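Hydroxyethylthiazole kinase (Pyrococcus horikoshii, PDB 3HPD) probably phosphorylates the hydroxyl group of 4-methyl-5-beta-hydroxyethylthiazole at the expense of ATP, with magnesium as cofactor, in thiamine diphosphate biosynthesis. Local coordinates at residues 90-94 against 194-198; 7-11 against 203-208; 171-176 against 211-215. All coordinates share one frame; numbering follows the deposited sequence.

Helix 193-205 and its successor, helix 210-231, tie the three contacts together. The centre of contact 1 lies about 4 Å from that of the chain, where the N-terminal part of helix 193-205 meets strand 89-92 beside a bound phosphate and the predicted ATP-binding Lys118. Residues 203-208, from the later part of the same helix onward, make contact 2 with helix 2-14; the two centres are about 17 Å apart, and Val90 CG2 touches Val205 CG1 at 4.2 Å. Contact 3 sets helix 210-231 against strand 169-172 of the same sheet, its centre about 15 Å from that of contact 1. Contacts 2 and 3 touch directly: Phe204 CB lies 3.4 Å from Ala213 O.

Contact 1. Residues 90-94 against 194-198; sequences VLDPV and GCMVA. With PO4 (phosphate ion), chain B.
Asp92 reaches from the end of strand 89-92 to the first turns of helix 193-205, and its carboxylate does most of the touching. With CG anti to the backbone N (chi1 -169°), the group is carried towards the helix, where OD2 lies 3.5 Å from Ala198 CB and at the same distance from Cys195 CA. Ala198 CB also sits against Asp92 CB, so one methyl group packs alongside both the root and the tip of the aspartate. The salt bridge of OD2 goes to Lys118, on the neighbouring strand 116-120.

Two valines meet the helix to either side of Asp92 in sequence. Val90 turns CG1 towards the carbonyl of Ala198, 3.6 Å from CG1 to O. Val94, after the inverse gamma turn centred on Pro93, uses the other branch: CG2, anti to its carbonyl carbon, meets Cys195 SG at 3.8 Å. The axes of strand 90-92 and helix 194-198 run nearly antiparallel, at 171°.

At the helix start, Gly194 N gives a weak hydrogen bond to phosphate O2 (3.0 Å); a CB on this residue would collide with that oxygen. The phosphate probably came from the crystallisation liquor, yet its place at a helix N-terminus is consistent with the anion-binding site of ribokinase-like enzymes. No hydrogen bond reaches the Asp92 carboxylate from 194-198, so its charge is probably balanced at least in part by Lys118, the predicted ATP-binding residue.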
loop_
_atom_site.group_PDB
_atom_site.type_symbol
_atom_site.label_atom_id
_atom_site.label_comp_id
_atom_site.label_asym_id
_atom_site.label_seq_id
_atom_site.Cartn_x
_atom_site.Cartn_y
_atom_site.Cartn_z
ATOM N N VAL A 90 3.300 5.831 20.684
ATOM C CA VAL A 90 3.220 4.375 20.615
ATOM C C VAL A 90 4.346 3.919 19.691
ATOM O O VAL A 90 4.456 4.396 18.560
ATOM C CB VAL A 90 1.885 3.886 20.006
ATOM C CG1 VAL A 90 1.887 2.361 19.924
ATOM C CG2 VAL A 90 0.711 4.373 20.845
ATOM N N LEU A 91 5.186 3.009 20.170
ATOM C CA LEU A 91 6.285 2.506 19.355
ATOM C C LEU A 91 6.133 1.025 19.046
ATOM O O LEU A 91 5.930 0.218 19.945
ATOM C CB LEU A 91 7.629 2.716 20.067
ATOM C CG LEU A 91 8.829 2.013 19.418
ATOM C CD1 LEU A 91 9.124 2.640 18.052
ATOM C CD2 LEU A 91 10.046 2.121 20.329
ATOM N N ASP A 92 6.218 0.677 17.766
ATOM C CA ASP A 92 6.151 -0.717 17.354
ATOM C C ASP A 92 7.530 -0.979 16.757
ATOM O O ASP A 92 7.810 -0.578 15.624
ATOM C CB ASP A 92 5.077 -0.938 16.290
ATOM C CG ASP A 92 4.813 -2.408 16.042
ATOM O OD1 ASP A 92 5.776 -3.202 16.143
ATOM O OD2 ASP A 92 3.657 -2.770 15.740
ATOM N N PRO A 93 8.409 -1.653 17.517
ATOM C CA PRO A 93 9.784 -1.991 17.133
ATOM C C PRO A 93 9.886 -3.148 16.151
ATOM O O PRO A 93 10.600 -4.121 16.406
ATOM C CB PRO A 93 10.423 -2.327 18.473
ATOM C CG PRO A 93 9.316 -3.095 19.142
ATOM C CD PRO A 93 8.076 -2.255 18.823
ATOM N N VAL A 94 9.184 -3.036 15.028
ATOM C CA VAL A 94 9.182 -4.090 14.021
ATOM C C VAL A 94 10.580 -4.554 13.625
ATOM O O VAL A 94 11.379 -3.784 13.096
ATOM C CB VAL A 94 8.439 -3.642 12.742
ATOM C CG1 VAL A 94 8.406 -4.780 11.728
ATOM C CG2 VAL A 94 7.021 -3.203 13.093
ATOM N N GLY A 194 0.109 -6.769 13.642
ATOM C CA GLY A 194 0.575 -6.220 14.902
ATOM C C GLY A 194 0.693 -4.713 14.741
ATOM O O GLY A 194 0.474 -3.948 15.684
ATOM N N CYS A 195 1.032 -4.285 13.528
ATOM C CA CYS A 195 1.176 -2.866 13.230
ATOM C C CYS A 195 -0.197 -2.200 13.266
ATOM O O CYS A 195 -0.317 -1.028 13.623
ATOM C CB CYS A 195 1.834 -2.674 11.861
ATOM S SG CYS A 195 3.514 -3.380 11.757
ATOM N N MET A 196 -1.230 -2.949 12.892
ATOM C CA MET A 196 -2.588 -2.417 12.936
ATOM C C MET A 196 -2.926 -2.157 14.399
ATOM O O MET A 196 -3.519 -1.136 14.739
ATOM C CB MET A 196 -3.592 -3.420 12.364
ATOM C CG MET A 196 -3.494 -3.636 10.864
ATOM S SD MET A 196 -4.700 -4.875 10.328
ATOM C CE MET A 196 -4.687 -4.617 8.564
ATOM N N VAL A 197 -2.544 -3.092 15.264
ATOM C CA VAL A 197 -2.810 -2.952 16.692
ATOM C C VAL A 197 -2.087 -1.736 17.270
ATOM O O VAL A 197 -2.635 -1.024 18.108
ATOM C CB VAL A 197 -2.389 -4.221 17.470
ATOM C CG1 VAL A 197 -2.538 -3.990 18.965
ATOM C CG2 VAL A 197 -3.252 -5.395 17.041
ATOM N N ALA A 198 -0.858 -1.497 16.822
ATOM C CA ALA A 198 -0.100 -0.343 17.304
ATOM C C ALA A 198 -0.810 0.942 16.890
ATOM O O ALA A 198 -0.920 1.885 17.676
ATOM C CB ALA A 198 1.318 -0.365 16.741
HETATM P P PO4 B . 2.934 -9.652 14.892
HETATM O O1 PO4 B . 3.958 -9.120 15.807
HETATM O O2 PO4 B . 2.516 -8.483 13.848
HETATM O O3 PO4 B . 1.570 -9.876 15.704
HETATM O O4 PO4 B . 3.229 -10.880 14.110
#

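Contact 2. Residues 7-11 against 203-208; sequences ALKRV and AFVAVT
The Phe204 ring presents one face to Val11, whose CG2 stands 4.2 Å from the ring centroid and 26° off the normal, a CH-pi contact. Its edge faces the preceding turn of helix 2-14: Ala7 CB comes to 3.8 Å from CD1, and Leu8 N lies beside CE1. Leu8 CD1 reaches the far end of the ring at CZ. The second flat group, the Arg10 guanidinium, has Ala7 CA over one face towards its rim, while its edge is turned to the backbone of Val207.

That edge makes the single hydrogen bond of the contact. Arg10 NE donates to Val207 O over 2.9 Å at a fairly straight 164°. The oxygen lies close to the guanidinium plane, whereas NE stands well above the carbonyl plane. A bend at chi3 (-63°) folds the arginine back along its own helix, bringing NE to the carbonyl of Val207.

Val207 adds apolar contact. Its CG2 touches Val11 CG2 at 3.7 Å and also meets Arg10 CB, so the aliphatic root of the arginine joins the apolar layer. Leu37 of helix 27-37 lies against Leu8, Val11 and Phe204, and Ala213 of helix 210-231 packs on Phe204. With Arg10 holding the carbonyl of Val207, helix 2-14 here packs on helix 193-205 and the residues that follow up to Thr208, within the alpha/beta fold of the ribokinase clan.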
loop_
_atom_site.group_PDB
_atom_site.type_symbol
_atom_site.label_atom_id
_atom_site.label_comp_id
_atom_site.label_asym_id
_atom_site.label_seq_id
_atom_site.Cartn_x
_atom_site.Cartn_y
_atom_site.Cartn_z
ATOM N N ALA A 7 -13.778 2.953 26.583
ATOM C CA ALA A 7 -12.683 3.499 25.783
ATOM C C ALA A 7 -13.090 3.560 24.308
ATOM O O ALA A 7 -12.836 4.555 23.619
ATOM C CB ALA A 7 -11.430 2.641 25.946
ATOM N N LEU A 8 -13.720 2.491 23.828
ATOM C CA LEU A 8 -14.161 2.428 22.439
ATOM C C LEU A 8 -15.141 3.556 22.166
ATOM O O LEU A 8 -15.056 4.232 21.142
ATOM C CB LEU A 8 -14.835 1.086 22.148
ATOM C CG LEU A 8 -15.334 0.889 20.711
ATOM C CD1 LEU A 8 -14.161 0.977 19.746
ATOM C CD2 LEU A 8 -16.025 -0.459 20.584
ATOM N N LYS A 9 -16.075 3.753 23.091
ATOM C CA LYS A 9 -17.063 4.809 22.946
ATOM C C LYS A 9 -16.373 6.167 22.877
ATOM O O LYS A 9 -16.748 7.016 22.064
ATOM C CB LYS A 9 -18.054 4.770 24.113
ATOM C CG LYS A 9 -18.982 3.564 24.078
ATOM C CD LYS A 9 -19.932 3.548 25.268
ATOM C CE LYS A 9 -20.874 2.352 25.203
ATOM N NZ LYS A 9 -21.775 2.298 26.391
ATOM N N ARG A 10 -15.359 6.368 23.718
ATOM C CA ARG A 10 -14.623 7.630 23.731
ATOM C C ARG A 10 -13.886 7.875 22.416
ATOM O O ARG A 10 -13.841 9.003 21.922
ATOM C CB ARG A 10 -13.621 7.667 24.889
ATOM C CG ARG A 10 -14.262 7.853 26.252
ATOM C CD ARG A 10 -13.265 8.402 27.268
ATOM N NE ARG A 10 -12.157 7.485 27.510
ATOM C CZ ARG A 10 -12.296 6.277 28.048
ATOM N NH1 ARG A 10 -13.498 5.838 28.401
ATOM N NH2 ARG A 10 -11.233 5.505 28.233
ATOM N N VAL A 11 -13.302 6.821 21.856
ATOM C CA VAL A 11 -12.588 6.954 20.591
ATOM C C VAL A 11 -13.554 7.415 19.507
ATOM O O VAL A 11 -13.259 8.329 18.742
ATOM C CB VAL A 11 -11.959 5.610 20.148
ATOM C CG1 VAL A 11 -11.499 5.699 18.693
ATOM C CG2 VAL A 11 -10.785 5.270 21.042
ATOM N N ALA A 203 -5.027 5.470 18.813
ATOM C CA ALA A 203 -6.343 6.081 18.967
ATOM C C ALA A 203 -6.829 5.954 20.412
ATOM O O ALA A 203 -7.338 6.912 20.990
ATOM C CB ALA A 203 -7.345 5.429 18.016
ATOM N N PHE A 204 -6.663 4.771 20.996
ATOM C CA PHE A 204 -7.097 4.546 22.370
ATOM C C PHE A 204 -6.302 5.353 23.388
ATOM O O PHE A 204 -6.868 5.873 24.348
ATOM C CB PHE A 204 -7.002 3.058 22.719
ATOM C CG PHE A 204 -8.137 2.237 22.178
ATOM C CD1 PHE A 204 -9.381 2.251 22.803
ATOM C CD2 PHE A 204 -7.966 1.453 21.040
ATOM C CE1 PHE A 204 -10.444 1.499 22.300
ATOM C CE2 PHE A 204 -9.021 0.697 20.526
ATOM C CZ PHE A 204 -10.262 0.717 21.159
ATOM N N VAL A 205 -4.995 5.471 23.181
ATOM C CA VAL A 205 -4.163 6.201 24.132
ATOM C C VAL A 205 -4.447 7.704 24.109
ATOM O O VAL A 205 -4.079 8.431 25.031
ATOM C CB VAL A 205 -2.652 5.919 23.887
ATOM C CG1 VAL A 205 -2.114 6.778 22.757
ATOM C CG2 VAL A 205 -1.877 6.139 25.173
ATOM N N ALA A 206 -5.122 8.165 23.062
ATOM C CA ALA A 206 -5.471 9.574 22.959
ATOM C C ALA A 206 -6.649 9.887 23.886
ATOM O O ALA A 206 -6.865 11.043 24.255
ATOM C CB ALA A 206 -5.838 9.922 21.515
ATOM N N VAL A 207 -7.402 8.860 24.274
ATOM C CA VAL A 207 -8.566 9.065 25.131
ATOM C C VAL A 207 -8.562 8.349 26.487
ATOM O O VAL A 207 -9.485 8.524 27.280
ATOM C CB VAL A 207 -9.871 8.683 24.388
ATOM C CG1 VAL A 207 -10.027 9.541 23.139
ATOM C CG2 VAL A 207 -9.855 7.206 24.022
ATOM N N THR A 208 -7.539 7.543 26.754
ATOM C CA THR A 208 -7.453 6.831 28.027
ATOM C C THR A 208 -6.004 6.478 28.353
ATOM O O THR A 208 -5.152 6.456 27.466
ATOM C CB THR A 208 -8.329 5.550 28.011
ATOM O OG1 THR A 208 -8.121 4.806 29.217
ATOM C CG2 THR A 208 -8.001 4.686 26.814
#

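Contact 3. Residues 171-176 against 211-215; sequences VSDGRR and LKATT
Leu211 and Val171 meet through methyl groups, and the leucine can be followed outward from helix 210-231. Its CB leads to CG, anti to the backbone N (chi1 -179°), and there the side chain forks. CD1 lies against Val171 CG1 at 3.6 Å and near Val171 O. CD2 takes the other side of the fork, 3.6 Å from Arg176 CB and 3.8 Å from Asp173 OD2, so it packs against these two turn residues.

Asp173 organises that turn. Its OD1 accepts from the backbone N of Arg175 and, at 2.8 Å and nearly straight (173°), from that of Arg176: an Asx turn and an Asx motif together. OD2 uses its syn lone pair for the salt bridge to Arg175 NH1, 2.6 Å away. With an alanine in place of Asp173, the two amides and the Arg175 guanidinium would probably lose this acceptor, and the turn over Leu211 would be freer to shift.

One helical turn on, Val171 CG1 also touches Thr214 CB at 3.8 Å, and Val171 CB faces Thr215 OG1. That hydroxyl donates to Leu211 O, which also receives Thr215 N from the opposite face of its carbonyl plane.

The turn joins strands 169-172 and 177-180, the second of which supplies Phe178 against Leu211 and Thr215. Thr161 of strand 161-165 packs on Val171 and Thr214, while Phe3 of helix 2-14 touches Thr215, placing helix 210-231 between the antiparallel end of the sheet and the N-terminal helix.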
loop_
_atom_site.group_PDB
_atom_site.type_symbol
_atom_site.label_atom_id
_atom_site.label_comp_id
_atom_site.label_asym_id
_atom_site.label_seq_id
_atom_site.Cartn_x
_atom_site.Cartn_y
_atom_site.Cartn_z
ATOM N N VAL A 171 -0.109 -7.288 28.788
ATOM C CA VAL A 171 0.086 -5.844 28.821
ATOM C C VAL A 171 0.353 -5.464 30.265
ATOM O O VAL A 171 -0.378 -5.890 31.160
ATOM C CB VAL A 171 -1.181 -5.101 28.349
ATOM C CG1 VAL A 171 -0.863 -3.636 28.083
ATOM C CG2 VAL A 171 -1.740 -5.770 27.107
ATOM N N SER A 172 1.393 -4.670 30.495
ATOM C CA SER A 172 1.727 -4.256 31.851
ATOM C C SER A 172 2.360 -2.875 31.898
ATOM O O SER A 172 3.056 -2.466 30.966
ATOM C CB SER A 172 2.690 -5.261 32.486
ATOM O OG SER A 172 3.003 -4.893 33.823
ATOM N N ASP A 173 2.109 -2.159 32.988
ATOM C CA ASP A 173 2.686 -0.836 33.177
ATOM C C ASP A 173 3.714 -0.950 34.296
ATOM O O ASP A 173 4.221 0.051 34.797
ATOM C CB ASP A 173 1.605 0.188 33.544
ATOM C CG ASP A 173 0.936 -0.106 34.878
ATOM O OD1 ASP A 173 1.246 -1.141 35.502
ATOM O OD2 ASP A 173 0.088 0.711 35.300
ATOM N N GLY A 174 4.014 -2.189 34.674
ATOM C CA GLY A 174 4.983 -2.435 35.727
ATOM C C GLY A 174 4.349 -2.759 37.066
ATOM O O GLY A 174 4.962 -3.420 37.905
ATOM N N ARG A 175 3.122 -2.293 37.274
ATOM C CA ARG A 175 2.418 -2.544 38.528
ATOM C C ARG A 175 1.224 -3.470 38.312
ATOM O O ARG A 175 1.000 -4.389 39.098
ATOM C CB ARG A 175 1.929 -1.231 39.132
ATOM C CG ARG A 175 2.993 -0.154 39.254
ATOM C CD ARG A 175 2.342 1.221 39.286
ATOM N NE ARG A 175 1.231 1.286 38.337
ATOM C CZ ARG A 175 -0.026 0.958 38.629
ATOM N NH1 ARG A 175 -0.970 1.036 37.700
ATOM N NH2 ARG A 175 -0.346 0.575 39.860
ATOM N N ARG A 176 0.452 -3.210 37.257
ATOM C CA ARG A 176 -0.715 -4.027 36.925
ATOM C C ARG A 176 -0.471 -4.735 35.599
ATOM O O ARG A 176 0.261 -4.235 34.744
ATOM C CB ARG A 176 -1.978 -3.169 36.802
ATOM C CG ARG A 176 -2.448 -2.522 38.089
ATOM C CD ARG A 176 -3.719 -1.710 37.855
ATOM N NE ARG A 176 -4.894 -2.552 37.648
ATOM C CZ ARG A 176 -6.090 -2.094 37.287
ATOM N NH1 ARG A 176 -6.271 -0.796 37.088
ATOM N NH2 ARG A 176 -7.110 -2.929 37.140
ATOM N N LEU A 211 -2.118 1.723 29.923
ATOM C CA LEU A 211 -2.420 0.324 30.213
ATOM C C LEU A 211 -3.798 -0.078 29.700
ATOM O O LEU A 211 -3.945 -1.101 29.033
ATOM C CB LEU A 211 -2.327 0.047 31.717
ATOM C CG LEU A 211 -2.617 -1.405 32.111
ATOM C CD1 LEU A 211 -1.681 -2.343 31.354
ATOM C CD2 LEU A 211 -2.449 -1.573 33.616
ATOM N N LYS A 212 -4.807 0.727 30.010
ATOM C CA LYS A 212 -6.170 0.440 29.570
ATOM C C LYS A 212 -6.329 0.637 28.065
ATOM O O LYS A 212 -7.088 -0.078 27.418
ATOM C CB LYS A 212 -7.166 1.335 30.312
ATOM C CG LYS A 212 -7.307 1.011 31.790
ATOM C CD LYS A 212 -8.216 2.015 32.480
ATOM C CE LYS A 212 -8.450 1.646 33.936
ATOM N NZ LYS A 212 -9.340 2.635 34.608
ATOM N N ALA A 213 -5.609 1.607 27.513
ATOM C CA ALA A 213 -5.683 1.889 26.080
ATOM C C ALA A 213 -5.156 0.715 25.259
ATOM O O ALA A 213 -5.805 0.258 24.315
ATOM C CB ALA A 213 -4.890 3.152 25.755
ATOM N N THR A 214 -3.973 0.231 25.624
ATOM C CA THR A 214 -3.356 -0.879 24.912
ATOM C C THR A 214 -4.171 -2.161 25.078
ATOM O O THR A 214 -4.372 -2.906 24.117
ATOM C CB THR A 214 -1.913 -1.111 25.404
ATOM O OG1 THR A 214 -1.195 0.130 25.370
ATOM C CG2 THR A 214 -1.197 -2.115 24.507
ATOM N N THR A 215 -4.645 -2.417 26.297
ATOM C CA THR A 215 -5.452 -3.606 26.554
ATOM C C THR A 215 -6.722 -3.530 25.711
ATOM O O THR A 215 -7.146 -4.524 25.123
ATOM C CB THR A 215 -5.855 -3.720 28.050
ATOM O OG1 THR A 215 -4.678 -3.812 28.862
ATOM C CG2 THR A 215 -6.713 -4.955 28.278
#